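Local coordinates for protein fiber KNOB domain (Avirulent turkey hemorrhagic enteritis virus, PDB 4D63) that forms the trimeric head at the tip of the viral fibre, binds sialic acid, and so probably attaches the virus to sialylated host cells, at residues E99-D104 / I171-I176; L133-E138 / I162-V167. All blocks are in the same frame, centred on the assembly; numbering follows the deposited sequence.

Contact 1 (E99-D104 / I171-I176); sequences ELRSAD and IKMIKI
Leu100 and Ile174 form an antiparallel hydrogen-bonded pair. Leu100 N donates to Ile174 O and Ile174 N to Leu100 O, both at 2.8 Å and both nearly straight. Past the end of strand 99-101 the chain enters a 3-10 turn, and Ser102 still reaches the partner. Ser102 OG donates to Ile171 O at 3.1 Å, in the carbonyl plane on a lone pair. Its N bonds Lys172 O from above the carbonyl plane.

One charged pair joins the strands. Glu99 and Lys175 run alongside each other, and Lys175 NZ meets Glu99 OE2 on its anti side at 2.9 Å.

The remaining side-chain contacts are apolar or mixed. Met173 has CG anti to its backbone N (chi1 170°), and its chain bends at the sulfur. Met173 CE thereby lies 3.4 Å from Arg101 NE and also touches Glu99 CB. On the other face of the sheet, Leu100 CD1 touches Ile176 CD1 at 4.2 Å.

Strand 171-176 also pairs with strand 129-137, where Lys172 and Met173 both face Ile136. This is a classic beta bulge, here next to the outermost strand of an antiparallel sheet in the fibre head.

Contact 2 (L133-E138 / I162-V167); sequences LEVILE and IQCNPV
Leu137 and Val167 meet through torsions that turn one methyl of each toward the other. Leu137 has CG beside its backbone N and anti to its carbonyl carbon (chi1 -63°). With chi2 also extended (-169°), Leu137 CD2 comes to lie against Val167. Val167 has CG1 anti to its carbonyl carbon (chi1 -66°), which leaves CG2 between the backbone N and the carbonyl carbon. Val167 CG2 meets Leu137 CD2 at 3.4 Å. That is tighter than usual for two carbons, so the packing is close here. The two side chains run past one another head to tail.

Val167 uses its other branch on Val135. Val135 CG1 and Val167 CG1 lie 4.1 Å apart, and the side chains cross at a slant. Val167 thus spans two alternate residues of strand 129-137. Val135 turns its second branch the other way along the contact, and Val135 CG2 lies 4.3 Å from Cys164 SG.

Leu133 takes the other end. Leu133 CD1 rests against Cys164 CB at 3.7 Å. Leu133 CD1 also reaches Ile162 CG2 at 4.1 Å. Contacts between the segments are apolar throughout. Leu133, Val135 and Leu137 all point toward 162-167, as alternate residues on one face of a strand do.

The backbones stay well apart, with Leu133 CA 8.2 Å from Cys164 CA. This is packing of one sheet face against a chain passing over it, with no strand pairing between the two segments. Ile171 of strand 171-176 packs on Val135 and Leu137, and Ile174 and Ile176 pack on Leu133. Strand 142-154 pairs with strand 129-137 on the edge away from strand 171-176; its Phe143 packs on Leu137, and its Gln145 on Cys164 and Val167. Tyr114 and Val116 of strand 113-120 touch Cys164 and Ile162.

Overall arrangement
The centres of the two contacts are 9 Å apart, on the same side of the chain's centre. Along the chain the order is 99-104, 133-138, 162-167 and 171-176, so contact 2 falls between the two halves of contact 1. Strands 171-176 and 129-137 are neighbours in one antiparallel sheet and link the contacts through backbone pairing, as between Lys175 N and Glu134 O. Side chains join them as well: Leu100 packs on Ile162. Contact 1 is edge pairing within the sheet, while contact 2 is packing on the face that carries Leu133, Val135 and Leu137. The buried face of contact 1 continues into this apolar packing, while its charged residues lie on the opposite face.

Contact 1 (E99-D104 / I171-I176)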
ATOM      1  N   GLU A  99       6.324 -17.959  -3.724  1.00 36.95           N
ATOM      2  CA  GLU A  99       7.485 -18.427  -2.999  1.00 40.85           C
ATOM      3  C   GLU A  99       8.735 -18.163  -3.805  1.00 41.11           C
ATOM      4  O   GLU A  99       8.858 -18.634  -4.920  1.00 38.82           O
ATOM      5  CB  GLU A  99       7.356 -19.926  -2.728  1.00 45.78           C
ATOM      6  CG  GLU A  99       6.096 -20.280  -1.952  1.00 47.62           C
ATOM      7  CD  GLU A  99       5.933 -21.767  -1.740  1.00 58.42           C
ATOM      8  OE1 GLU A  99       6.239 -22.524  -2.685  1.00 65.66           O
ATOM      9  OE2 GLU A  99       5.489 -22.174  -0.638  1.00 60.57           O
ATOM     10  N   LEU A 100       9.651 -17.391  -3.236  1.00 38.75           N
ATOM     11  CA  LEU A 100      10.904 -17.074  -3.889  1.00 40.21           C
ATOM     12  C   LEU A 100      12.068 -17.571  -3.035  1.00 41.11           C
ATOM     13  O   LEU A 100      12.173 -17.230  -1.848  1.00 40.92           O
ATOM     14  CB  LEU A 100      10.989 -15.560  -4.117  1.00 42.12           C
ATOM     15  CG  LEU A 100       9.917 -15.009  -5.070  1.00 46.23           C
ATOM     16  CD1 LEU A 100       9.845 -13.491  -4.948  1.00 47.36           C
ATOM     17  CD2 LEU A 100      10.195 -15.438  -6.523  1.00 45.75           C
ATOM     18  N   ARG A 101      12.917 -18.402  -3.626  1.00 43.36           N
ATOM     19  CA  ARG A 101      14.040 -19.024  -2.914  1.00 45.68           C
ATOM     20  C   ARG A 101      15.302 -18.228  -3.147  1.00 41.30           C
ATOM     21  O   ARG A 101      15.327 -17.376  -4.020  1.00 39.06           O
ATOM     22  CB  ARG A 101      14.245 -20.459  -3.417  1.00 54.30           C
ATOM     23  CG  ARG A 101      13.009 -21.336  -3.265  1.00 64.25           C
ATOM     24  CD  ARG A 101      13.295 -22.833  -3.313  1.00 71.74           C
ATOM     25  NE  ARG A 101      12.795 -23.481  -2.091  1.00 79.32           N
ATOM     26  CZ  ARG A 101      13.554 -23.900  -1.070  1.00 88.47           C
ATOM     27  NH1 ARG A 101      14.882 -23.799  -1.086  1.00 95.54           N
ATOM     28  NH2 ARG A 101      12.977 -24.442  -0.011  1.00 94.99           N
ATOM     29  N   SER A 102      16.350 -18.555  -2.387  1.00 40.27           N
ATOM     30  CA  SER A 102      17.679 -17.955  -2.482  1.00 43.97           C
ATOM     31  C   SER A 102      18.185 -17.903  -3.900  1.00 41.88           C
ATOM     32  O   SER A 102      18.694 -16.892  -4.330  1.00 38.54           O
ATOM     33  CB  SER A 102      18.723 -18.788  -1.702  1.00 51.42           C
ATOM     34  OG  SER A 102      18.368 -18.973  -0.345  1.00 55.70           O
ATOM     35  N   ALA A 103      18.060 -19.022  -4.599  1.00 42.29           N
ATOM     36  CA  ALA A 103      18.561 -19.172  -5.961  1.00 43.41           C
ATOM     37  C   ALA A 103      17.895 -18.246  -7.011  1.00 45.07           C
ATOM     38  O   ALA A 103      18.476 -18.024  -8.088  1.00 47.73           O
ATOM     39  CB  ALA A 103      18.427 -20.634  -6.382  1.00 45.89           C
ATOM     40  N   ASP A 104      16.692 -17.731  -6.701  1.00 43.30           N
ATOM     41  CA  ASP A 104      16.032 -16.664  -7.491  1.00 40.79           C
ATOM     42  C   ASP A 104      16.619 -15.226  -7.264  1.00 42.45           C
ATOM     43  O   ASP A 104      16.299 -14.297  -8.023  1.00 38.66           O
ATOM     44  CB  ASP A 104      14.518 -16.652  -7.209  1.00 41.14           C
ATOM     45  CG  ASP A 104      13.833 -17.971  -7.553  1.00 44.75           C
ATOM     46  OD1 ASP A 104      13.948 -18.371  -8.712  1.00 45.24           O
ATOM     47  OD2 ASP A 104      13.173 -18.611  -6.674  1.00 47.35           O
ATOM     48  N   ILE A 171      18.586 -15.981   4.751  1.00 60.70           N
ATOM     49  CA  ILE A 171      17.247 -16.290   4.261  1.00 59.03           C
ATOM     50  C   ILE A 171      17.295 -17.418   3.230  1.00 55.56           C
ATOM     51  O   ILE A 171      18.075 -17.377   2.280  1.00 58.16           O
ATOM     52  CB  ILE A 171      16.578 -14.999   3.729  1.00 58.94           C
ATOM     53  CG1 ILE A 171      16.283 -14.088   4.925  1.00 60.19           C
ATOM     54  CG2 ILE A 171      15.284 -15.272   2.976  1.00 55.79           C
ATOM     55  CD1 ILE A 171      15.895 -12.680   4.544  1.00 61.65           C
ATOM     56  N   LYS A 172      16.465 -18.435   3.466  1.00 50.72           N
ATOM     57  CA  LYS A 172      16.261 -19.560   2.553  1.00 51.38           C
ATOM     58  C   LYS A 172      15.146 -19.201   1.533  1.00 45.23           C
ATOM     59  O   LYS A 172      15.155 -19.611   0.372  1.00 39.44           O
ATOM     60  CB  LYS A 172      15.841 -20.792   3.387  1.00 57.67           C
ATOM     61  CG  LYS A 172      15.804 -22.138   2.653  1.00 71.02           C
ATOM     62  CD  LYS A 172      14.562 -22.986   2.986  1.00 79.53           C
ATOM     63  CE  LYS A 172      14.497 -23.446   4.445  1.00 84.60           C
ATOM     64  NZ  LYS A 172      15.605 -24.381   4.800  1.00 89.74           N
ATOM     65  N   MET A 173      14.173 -18.428   1.977  1.00 38.55           N
ATOM     66  CA  MET A 173      12.983 -18.265   1.176  1.00 39.98           C
ATOM     67  C   MET A 173      12.192 -17.066   1.670  1.00 34.59           C
ATOM     68  O   MET A 173      12.147 -16.790   2.875  1.00 36.92           O
ATOM     69  CB  MET A 173      12.148 -19.556   1.243  1.00 41.19           C
ATOM     70  CG  MET A 173      10.754 -19.472   0.638  1.00 49.93           C
ATOM     71  SD  MET A 173       9.836 -21.029   0.700  1.00 51.06           S
ATOM     72  CE  MET A 173      10.146 -21.784  -0.881  1.00 56.17           C
ATOM     73  N   ILE A 174      11.584 -16.364   0.730  1.00 29.86           N
ATOM     74  CA  ILE A 174      10.657 -15.303   1.018  1.00 33.19           C
ATOM     75  C   ILE A 174       9.339 -15.718   0.387  1.00 34.09           C
ATOM     76  O   ILE A 174       9.299 -16.036  -0.817  1.00 34.89           O
ATOM     77  CB  ILE A 174      11.166 -13.970   0.409  1.00 34.26           C
ATOM     78  CG1 ILE A 174      12.488 -13.579   1.087  1.00 38.36           C
ATOM     79  CG2 ILE A 174      10.167 -12.858   0.585  1.00 33.52           C
ATOM     80  CD1 ILE A 174      13.175 -12.371   0.500  1.00 37.85           C
ATOM     81  N   LYS A 175       8.277 -15.712   1.186  1.00 32.40           N
ATOM     82  CA  LYS A 175       6.910 -15.886   0.685  1.00 35.34           C
ATOM     83  C   LYS A 175       6.139 -14.561   0.683  1.00 35.23           C
ATOM     84  O   LYS A 175       6.031 -13.884   1.717  1.00 33.50           O
ATOM     85  CB  LYS A 175       6.150 -16.847   1.574  1.00 40.78           C
ATOM     86  CG  LYS A 175       6.731 -18.246   1.679  1.00 43.52           C
ATOM     87  CD  LYS A 175       5.772 -19.146   2.453  1.00 48.34           C
ATOM     88  CE  LYS A 175       6.353 -20.540   2.643  1.00 55.35           C
ATOM     89  NZ  LYS A 175       5.418 -21.590   2.176  1.00 59.75           N
ATOM     90  N   ILE A 176       5.644 -14.162  -0.479  1.00 33.31           N
ATOM     91  CA  ILE A 176       4.761 -13.014  -0.577  1.00 31.19           C
ATOM     92  C   ILE A 176       3.354 -13.544  -0.438  1.00 31.68           C
ATOM     93  O   ILE A 176       2.885 -14.274  -1.297  1.00 28.28           O
ATOM     94  CB  ILE A 176       4.930 -12.273  -1.911  1.00 32.39           C
ATOM     95  CG1 ILE A 176       6.369 -11.780  -2.049  1.00 31.01           C
ATOM     96  CG2 ILE A 176       3.942 -11.101  -2.014  1.00 31.01           C
ATOM     97  CD1 ILE A 176       6.672 -11.256  -3.419  1.00 33.49           C
TER

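Contact 2 (L133-E138 / I162-V167)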
ATOM      1  N   LEU A 133       5.020 -10.380   3.961  1.00 33.30           N
ATOM      2  CA  LEU A 133       6.062 -11.346   3.688  1.00 35.36           C
ATOM      3  C   LEU A 133       6.173 -12.322   4.814  1.00 33.50           C
ATOM      4  O   LEU A 133       5.933 -11.979   5.948  1.00 32.97           O
ATOM      5  CB  LEU A 133       7.413 -10.682   3.656  1.00 35.88           C
ATOM      6  CG  LEU A 133       7.685  -9.802   2.475  1.00 38.33           C
ATOM      7  CD1 LEU A 133       9.140  -9.392   2.626  1.00 35.99           C
ATOM      8  CD2 LEU A 133       7.384 -10.566   1.181  1.00 38.38           C
ATOM      9  N   GLU A 134       6.610 -13.518   4.488  1.00 34.41           N
ATOM     10  CA  GLU A 134       7.122 -14.401   5.483  1.00 38.43           C
ATOM     11  C   GLU A 134       8.501 -14.761   4.991  1.00 36.55           C
ATOM     12  O   GLU A 134       8.670 -15.186   3.857  1.00 37.29           O
ATOM     13  CB  GLU A 134       6.232 -15.631   5.649  1.00 40.52           C
ATOM     14  CG  GLU A 134       6.685 -16.508   6.791  1.00 42.62           C
ATOM     15  CD  GLU A 134       5.742 -17.644   7.098  1.00 49.27           C
ATOM     16  OE1 GLU A 134       4.782 -17.884   6.327  1.00 56.71           O
ATOM     17  OE2 GLU A 134       5.978 -18.299   8.129  1.00 50.22           O
ATOM     18  N   VAL A 135       9.488 -14.534   5.848  1.00 39.39           N
ATOM     19  CA  VAL A 135      10.891 -14.687   5.520  1.00 38.71           C
ATOM     20  C   VAL A 135      11.361 -15.912   6.289  1.00 40.86           C
ATOM     21  O   VAL A 135      11.338 -15.901   7.514  1.00 39.89           O
ATOM     22  CB  VAL A 135      11.640 -13.435   5.967  1.00 42.81           C
ATOM     23  CG1 VAL A 135      13.133 -13.647   5.880  1.00 45.75           C
ATOM     24  CG2 VAL A 135      11.219 -12.246   5.107  1.00 42.26           C
ATOM     25  N   ILE A 136      11.705 -16.983   5.571  1.00 40.22           N
ATOM     26  CA  ILE A 136      12.116 -18.251   6.188  1.00 40.19           C
ATOM     27  C   ILE A 136      13.652 -18.297   6.234  1.00 38.55           C
ATOM     28  O   ILE A 136      14.297 -18.212   5.179  1.00 36.93           O
ATOM     29  CB  ILE A 136      11.687 -19.508   5.372  1.00 42.16           C
ATOM     30  CG1 ILE A 136      10.293 -19.418   4.766  1.00 43.62           C
ATOM     31  CG2 ILE A 136      11.800 -20.766   6.222  1.00 46.28           C
ATOM     32  CD1 ILE A 136       9.220 -19.209   5.772  1.00 43.13           C
ATOM     33  N   LEU A 137      14.225 -18.457   7.428  1.00 38.35           N
ATOM     34  CA  LEU A 137      15.679 -18.587   7.581  1.00 41.38           C
ATOM     35  C   LEU A 137      16.144 -20.018   7.314  1.00 44.54           C
ATOM     36  O   LEU A 137      15.338 -20.961   7.318  1.00 40.10           O
ATOM     37  CB  LEU A 137      16.103 -18.155   8.986  1.00 42.79           C
ATOM     38  CG  LEU A 137      15.857 -16.702   9.375  1.00 44.89           C
ATOM     39  CD1 LEU A 137      16.566 -16.379  10.669  1.00 48.66           C
ATOM     40  CD2 LEU A 137      16.339 -15.761   8.290  1.00 48.99           C
ATOM     41  N   GLU A 138      17.450 -20.194   7.111  1.00 50.17           N
ATOM     42  CA  GLU A 138      18.020 -21.539   6.864  1.00 54.47           C
ATOM     43  C   GLU A 138      17.784 -22.564   7.993  1.00 50.33           C
ATOM     44  O   GLU A 138      17.689 -23.762   7.720  1.00 48.08           O
ATOM     45  CB  GLU A 138      19.503 -21.463   6.488  1.00 60.27           C
ATOM     46  CG  GLU A 138      19.698 -21.507   4.971  1.00 68.34           C
ATOM     47  CD  GLU A 138      20.998 -20.886   4.496  1.00 75.90           C
ATOM     48  OE1 GLU A 138      21.949 -20.774   5.302  1.00 78.14           O
ATOM     49  OE2 GLU A 138      21.058 -20.507   3.302  1.00 82.30           O
ATOM     50  N   ILE A 162      12.699  -6.524  -3.684  1.00 31.35           N
ATOM     51  CA  ILE A 162      11.987  -6.837  -2.452  1.00 33.61           C
ATOM     52  C   ILE A 162      12.819  -6.394  -1.255  1.00 34.08           C
ATOM     53  O   ILE A 162      13.885  -6.939  -1.012  1.00 38.78           O
ATOM     54  CB  ILE A 162      11.739  -8.357  -2.312  1.00 34.09           C
ATOM     55  CG1 ILE A 162      10.943  -8.898  -3.504  1.00 33.94           C
ATOM     56  CG2 ILE A 162      11.051  -8.679  -0.984  1.00 35.94           C
ATOM     57  CD1 ILE A 162      10.927 -10.400  -3.559  1.00 33.46           C
ATOM     58  N   GLN A 163      12.304  -5.458  -0.474  1.00 32.27           N
ATOM     59  CA  GLN A 163      12.998  -4.995   0.690  1.00 31.07           C
ATOM     60  C   GLN A 163      12.234  -5.360   1.904  1.00 34.31           C
ATOM     61  O   GLN A 163      10.982  -5.223   1.964  1.00 29.57           O
ATOM     62  CB  GLN A 163      13.188  -3.516   0.609  1.00 31.63           C
ATOM     63  CG  GLN A 163      13.961  -3.159  -0.632  1.00 33.08           C
ATOM     64  CD  GLN A 163      14.160  -1.689  -0.810  1.00 35.26           C
ATOM     65  OE1 GLN A 163      13.226  -0.950  -1.136  1.00 38.09           O
ATOM     66  NE2 GLN A 163      15.394  -1.249  -0.638  1.00 35.81           N
ATOM     67  N   CYS A 164      12.976  -5.876   2.875  1.00 35.90           N
ATOM     68  CA  CYS A 164      12.399  -6.172   4.184  1.00 39.92           C
ATOM     69  C   CYS A 164      13.327  -5.777   5.348  1.00 39.51           C
ATOM     70  O   CYS A 164      14.250  -5.010   5.155  1.00 38.22           O
ATOM     71  CB  CYS A 164      12.027  -7.627   4.236  1.00 39.19           C
ATOM     72  SG  CYS A 164      13.406  -8.713   3.959  1.00 45.71           S
ATOM     73  N   ASN A 165      13.042  -6.278   6.551  1.00 38.77           N
ATOM     74  CA  ASN A 165      13.758  -5.906   7.742  1.00 41.51           C
ATOM     75  C   ASN A 165      14.898  -6.895   8.034  1.00 41.26           C
ATOM     76  O   ASN A 165      14.917  -8.023   7.505  1.00 34.64           O
ATOM     77  CB  ASN A 165      12.812  -5.908   8.954  1.00 45.07           C
ATOM     78  CG  ASN A 165      11.515  -5.148   8.723  1.00 49.65           C
ATOM     79  OD1 ASN A 165      10.435  -5.599   9.153  1.00 58.64           O
ATOM     80  ND2 ASN A 165      11.606  -3.989   8.082  1.00 48.11           N
ATOM     81  N   PRO A 166      15.821  -6.500   8.932  1.00 42.93           N
ATOM     82  CA  PRO A 166      16.882  -7.420   9.348  1.00 45.87           C
ATOM     83  C   PRO A 166      16.358  -8.711   9.966  1.00 44.71           C
ATOM     84  O   PRO A 166      15.394  -8.687  10.730  1.00 43.87           O
ATOM     85  CB  PRO A 166      17.655  -6.620  10.417  1.00 45.10           C
ATOM     86  CG  PRO A 166      17.288  -5.192  10.195  1.00 47.13           C
ATOM     87  CD  PRO A 166      15.887  -5.217   9.666  1.00 45.74           C
ATOM     88  N   VAL A 167      17.003  -9.823   9.648  1.00 49.73           N
ATOM     89  CA  VAL A 167      16.706 -11.096  10.326  1.00 51.73           C
ATOM     90  C   VAL A 167      18.002 -11.729  10.853  1.00 54.88           C
ATOM     91  O   VAL A 167      19.074 -11.573  10.234  1.00 46.98           O
ATOM     92  CB  VAL A 167      15.960 -12.100   9.419  1.00 49.91           C
ATOM     93  CG1 VAL A 167      14.569 -11.577   9.075  1.00 53.53           C
ATOM     94  CG2 VAL A 167      16.753 -12.379   8.156  1.00 51.52           C
TER